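Putative sugar ABC transporter, substrate-binding protein (Clostridium phytofermentans, PDB 4WZZ) probably serves as the sugar-capturing component of an ABC importer, and is seen here with L-rhamnose held in its cleft. Local coordinates at residues N134-T146 against S150-Q162. Residues are numbered along the deposited sequence; the frame is centred on the assembly and turned at random.
Sequences NQGIHVLSLDSAT and SRKVFVNQAGTTQ. With RAM (alpha-L-rhamnopyranose), chain B.
Asp143 and Gln157 meet beside the bound rhamnose. Gln157 NE2 donates to Asp143 OD1 over 2.9 Å, reaching the anti side of that oxygen from somewhat out of the carboxylate plane, and the carboxylate and amide planes are 13° apart. The bend of Gln157 at chi2 (-96°) folds its amide back to this carboxylate. The sugar takes both carboxylate oxygens: its O4 donates to Asp143 OD1 at 2.7 Å and its O3 to Asp143 OD2 at 2.6 Å. Tyr68 OH adds a further hydrogen bond to OD1, so this oxygen is gripped three times and the carboxylate can hardly turn.

Arg151, extended from CG to NE, runs past Thr146 in the opposite direction and gives NH1 to Thr146 O at 2.8 Å, the acceptor lying near the guanidinium plane. The same NH1 forms a salt bridge with Asp346, while NH2 bonds Thr349 O.

The backbones run side by side in a parallel ladder of four bonds: Lys152 N to Val139 O, Ser141 N to Val153 O, Val155 N to Ser141 O and Asp143 N to Val155 O. Ala145 CB sits over the centre of one face of the Phe154 ring, 3.5 Å from the centroid, a CH-pi contact. Ser141 OG stands at the ring's edge, 3.4 Å from Phe154 CD1; it is hydrogen-bonded to Ile117 O on the neighbouring strand and receives Thr146 N, a bond that ties the returning loop back to the strand. On the other face of the sheet Leu140 CD2 touches Val155 CG2 at 4.1 Å, and helix 299-315 packs against both side chains.

Strands 138-142 and 154-156 are neighbours in the sheet of one lobe of a periplasmic binding protein, and the loops at their C-terminal ends carry Asp143 and Gln157 into the sugar cleft.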
# COMPACT_ATOMS: atom_id res chain seq x y z
N ASN A 134 24.48 -0.51 -10.13
CA ASN A 134 25.85 -0.45 -10.66
C ASN A 134 26.90 -0.88 -9.63
O ASN A 134 28.00 -1.32 -10.00
CB ASN A 134 26.17 0.96 -11.18
CG ASN A 134 25.37 1.33 -12.43
OD1 ASN A 134 24.90 0.46 -13.17
ND2 ASN A 134 25.23 2.63 -12.67
N GLN A 135 26.56 -0.75 -8.34
CA GLN A 135 27.45 -1.15 -7.25
C GLN A 135 27.23 -2.61 -6.86
O GLN A 135 27.80 -3.09 -5.87
CB GLN A 135 27.23 -0.26 -6.03
CG GLN A 135 27.69 1.17 -6.22
CD GLN A 135 29.16 1.25 -6.53
OE1 GLN A 135 29.99 0.59 -5.89
NE2 GLN A 135 29.51 2.06 -7.52
N GLY A 136 26.38 -3.30 -7.61
CA GLY A 136 26.10 -4.71 -7.36
C GLY A 136 24.99 -4.96 -6.36
O GLY A 136 24.83 -6.07 -5.87
N ILE A 137 24.20 -3.94 -6.06
CA ILE A 137 23.09 -4.11 -5.12
C ILE A 137 21.79 -4.57 -5.79
O ILE A 137 21.32 -3.97 -6.75
CB ILE A 137 22.83 -2.80 -4.36
CG1 ILE A 137 24.12 -2.37 -3.65
CG2 ILE A 137 21.66 -2.98 -3.38
CD1 ILE A 137 24.06 -1.02 -2.96
N HIS A 138 21.22 -5.65 -5.27
CA HIS A 138 19.93 -6.12 -5.74
C HIS A 138 18.85 -5.13 -5.33
O HIS A 138 18.74 -4.81 -4.16
CB HIS A 138 19.60 -7.48 -5.12
CG HIS A 138 20.54 -8.57 -5.54
ND1 HIS A 138 20.32 -9.36 -6.64
CD2 HIS A 138 21.69 -9.01 -4.98
CE1 HIS A 138 21.32 -10.22 -6.77
NE2 HIS A 138 22.16 -10.03 -5.77
N VAL A 139 18.07 -4.66 -6.29
CA VAL A 139 16.95 -3.78 -5.95
C VAL A 139 15.61 -4.48 -6.14
O VAL A 139 15.32 -5.00 -7.22
CB VAL A 139 16.97 -2.48 -6.76
CG1 VAL A 139 15.76 -1.61 -6.37
CG2 VAL A 139 18.26 -1.73 -6.53
N LEU A 140 14.80 -4.48 -5.09
CA LEU A 140 13.45 -5.04 -5.10
C LEU A 140 12.52 -3.91 -4.66
O LEU A 140 12.93 -3.00 -3.95
CB LEU A 140 13.39 -6.20 -4.09
CG LEU A 140 12.06 -6.86 -3.76
CD1 LEU A 140 12.26 -8.33 -3.49
CD2 LEU A 140 11.41 -6.16 -2.56
N SER A 141 11.27 -3.95 -5.12
CA SER A 141 10.32 -2.94 -4.70
C SER A 141 9.15 -3.65 -4.05
O SER A 141 8.86 -4.80 -4.40
CB SER A 141 9.91 -2.12 -5.92
OG SER A 141 8.99 -1.11 -5.62
N LEU A 142 8.49 -2.99 -3.08
CA LEU A 142 7.29 -3.51 -2.44
C LEU A 142 6.33 -2.36 -2.15
O LEU A 142 6.76 -1.21 -2.04
CB LEU A 142 7.58 -4.27 -1.14
CG LEU A 142 7.88 -3.47 0.14
CD1 LEU A 142 7.92 -4.37 1.36
CD2 LEU A 142 9.18 -2.71 0.01
N ASP A 143 5.05 -2.70 -2.02
CA ASP A 143 4.00 -1.77 -1.55
C ASP A 143 3.65 -0.73 -2.60
O ASP A 143 2.48 -0.57 -2.98
CB ASP A 143 4.42 -1.10 -0.24
CG ASP A 143 3.36 -0.18 0.33
OD1 ASP A 143 2.18 -0.57 0.38
OD2 ASP A 143 3.75 0.94 0.73
N SER A 144 4.66 -0.01 -3.06
CA SER A 144 4.50 1.02 -4.08
C SER A 144 5.67 0.90 -5.05
O SER A 144 6.84 0.98 -4.66
CB SER A 144 4.44 2.40 -3.42
OG SER A 144 4.31 3.44 -4.37
N ALA A 145 5.36 0.67 -6.32
CA ALA A 145 6.39 0.25 -7.27
C ALA A 145 7.28 1.39 -7.76
O ALA A 145 6.80 2.48 -8.09
CB ALA A 145 5.74 -0.45 -8.47
N THR A 146 8.59 1.11 -7.84
CA THR A 146 9.47 1.90 -8.68
C THR A 146 9.17 1.44 -10.10
O THR A 146 8.53 0.42 -10.30
CB THR A 146 10.95 1.59 -8.45
OG1 THR A 146 11.18 0.20 -8.71
CG2 THR A 146 11.34 1.92 -7.03
N SER A 150 13.99 0.17 -12.67
CA SER A 150 14.59 0.51 -11.39
C SER A 150 14.56 -0.65 -10.40
O SER A 150 14.86 -0.45 -9.22
CB SER A 150 13.84 1.71 -10.79
OG SER A 150 14.01 2.87 -11.60
N ARG A 151 14.18 -1.84 -10.85
CA ARG A 151 13.97 -2.97 -9.94
C ARG A 151 14.14 -4.31 -10.65
O ARG A 151 14.09 -4.38 -11.87
CB ARG A 151 12.55 -2.91 -9.36
CG ARG A 151 11.50 -3.35 -10.37
CD ARG A 151 10.10 -3.24 -9.83
NE ARG A 151 9.13 -3.99 -10.64
CZ ARG A 151 8.13 -3.44 -11.34
NH1 ARG A 151 7.96 -2.13 -11.41
NH2 ARG A 151 7.30 -4.23 -12.00
N LYS A 152 14.32 -5.37 -9.88
CA LYS A 152 14.32 -6.71 -10.45
C LYS A 152 12.92 -7.32 -10.35
O LYS A 152 12.55 -8.16 -11.17
CB LYS A 152 15.38 -7.60 -9.79
CG LYS A 152 16.78 -7.22 -10.21
CD LYS A 152 17.79 -8.16 -9.60
CE LYS A 152 19.10 -8.13 -10.35
NZ LYS A 152 20.18 -8.75 -9.53
N VAL A 153 12.13 -6.87 -9.38
CA VAL A 153 10.77 -7.38 -9.20
C VAL A 153 10.01 -6.48 -8.23
O VAL A 153 10.62 -5.80 -7.42
CB VAL A 153 10.77 -8.82 -8.67
CG1 VAL A 153 11.32 -8.89 -7.23
CG2 VAL A 153 9.38 -9.45 -8.80
N PHE A 154 8.68 -6.47 -8.36
CA PHE A 154 7.79 -5.73 -7.44
C PHE A 154 6.97 -6.71 -6.63
O PHE A 154 6.44 -7.69 -7.17
CB PHE A 154 6.86 -4.81 -8.22
CG PHE A 154 5.89 -4.03 -7.35
CD1 PHE A 154 6.37 -3.22 -6.35
CD2 PHE A 154 4.51 -4.11 -7.55
CE1 PHE A 154 5.53 -2.50 -5.54
CE2 PHE A 154 3.66 -3.39 -6.74
CZ PHE A 154 4.18 -2.58 -5.73
N VAL A 155 6.89 -6.48 -5.33
CA VAL A 155 6.07 -7.32 -4.46
C VAL A 155 4.83 -6.53 -4.15
O VAL A 155 4.88 -5.52 -3.43
CB VAL A 155 6.80 -7.74 -3.18
CG1 VAL A 155 5.91 -8.65 -2.35
CG2 VAL A 155 8.09 -8.45 -3.53
N ASN A 156 3.71 -6.99 -4.71
CA ASN A 156 2.42 -6.26 -4.67
C ASN A 156 1.50 -6.93 -3.66
O ASN A 156 1.34 -8.16 -3.66
CB ASN A 156 1.78 -6.30 -6.07
CG ASN A 156 0.80 -5.17 -6.32
OD1 ASN A 156 0.36 -4.49 -5.39
ND2 ASN A 156 0.42 -4.98 -7.59
N GLN A 157 0.91 -6.12 -2.77
CA GLN A 157 0.01 -6.59 -1.72
C GLN A 157 -1.22 -7.31 -2.26
O GLN A 157 -1.74 -8.22 -1.63
CB GLN A 157 -0.44 -5.41 -0.86
CG GLN A 157 -0.80 -4.14 -1.64
CD GLN A 157 0.33 -3.16 -1.72
OE1 GLN A 157 1.37 -3.46 -2.30
NE2 GLN A 157 0.16 -2.00 -1.11
N ALA A 158 -1.69 -6.89 -3.42
CA ALA A 158 -2.88 -7.49 -4.03
C ALA A 158 -2.89 -7.08 -5.47
O ALA A 158 -2.18 -6.16 -5.86
CB ALA A 158 -4.15 -7.04 -3.31
N GLY A 159 -3.68 -7.75 -6.31
CA GLY A 159 -3.82 -7.29 -7.67
C GLY A 159 -4.35 -5.85 -7.69
O GLY A 159 -5.31 -5.50 -7.01
N THR A 160 -3.72 -5.00 -8.50
CA THR A 160 -4.16 -3.61 -8.61
C THR A 160 -5.65 -3.53 -8.95
O THR A 160 -6.43 -2.79 -8.34
CB THR A 160 -3.33 -2.88 -9.66
OG1 THR A 160 -1.95 -2.95 -9.30
CG2 THR A 160 -3.75 -1.44 -9.75
N THR A 161 -6.06 -4.35 -9.92
CA THR A 161 -7.46 -4.40 -10.29
C THR A 161 -8.37 -4.87 -9.17
O THR A 161 -9.51 -4.41 -9.03
CB THR A 161 -7.63 -5.34 -11.48
OG1 THR A 161 -6.85 -4.83 -12.57
CG2 THR A 161 -9.08 -5.45 -11.92
N GLN A 162 -7.90 -5.84 -8.39
CA GLN A 162 -8.71 -6.36 -7.31
C GLN A 162 -9.04 -5.26 -6.29
O GLN A 162 -10.15 -5.19 -5.78
CB GLN A 162 -7.97 -7.51 -6.63
CG GLN A 162 -7.74 -8.70 -7.53
CD GLN A 162 -7.01 -9.80 -6.79
OE1 GLN A 162 -5.95 -9.58 -6.20
NE2 GLN A 162 -7.61 -10.98 -6.78
C1 RAM B . -0.46 3.95 3.40
C2 RAM B . 0.70 3.94 2.42
C3 RAM B . 0.90 2.57 1.76
C4 RAM B . -0.42 2.01 1.25
C5 RAM B . -1.49 2.05 2.34
C6 RAM B . -2.84 1.60 1.83
O1 RAM B . -0.11 3.22 4.52
O2 RAM B . 0.41 4.92 1.47
O3 RAM B . 1.87 2.74 0.73
O4 RAM B . -0.23 0.68 0.80
O5 RAM B . -1.63 3.35 2.85
O HOH W 1 0.90 -1.65 -5.03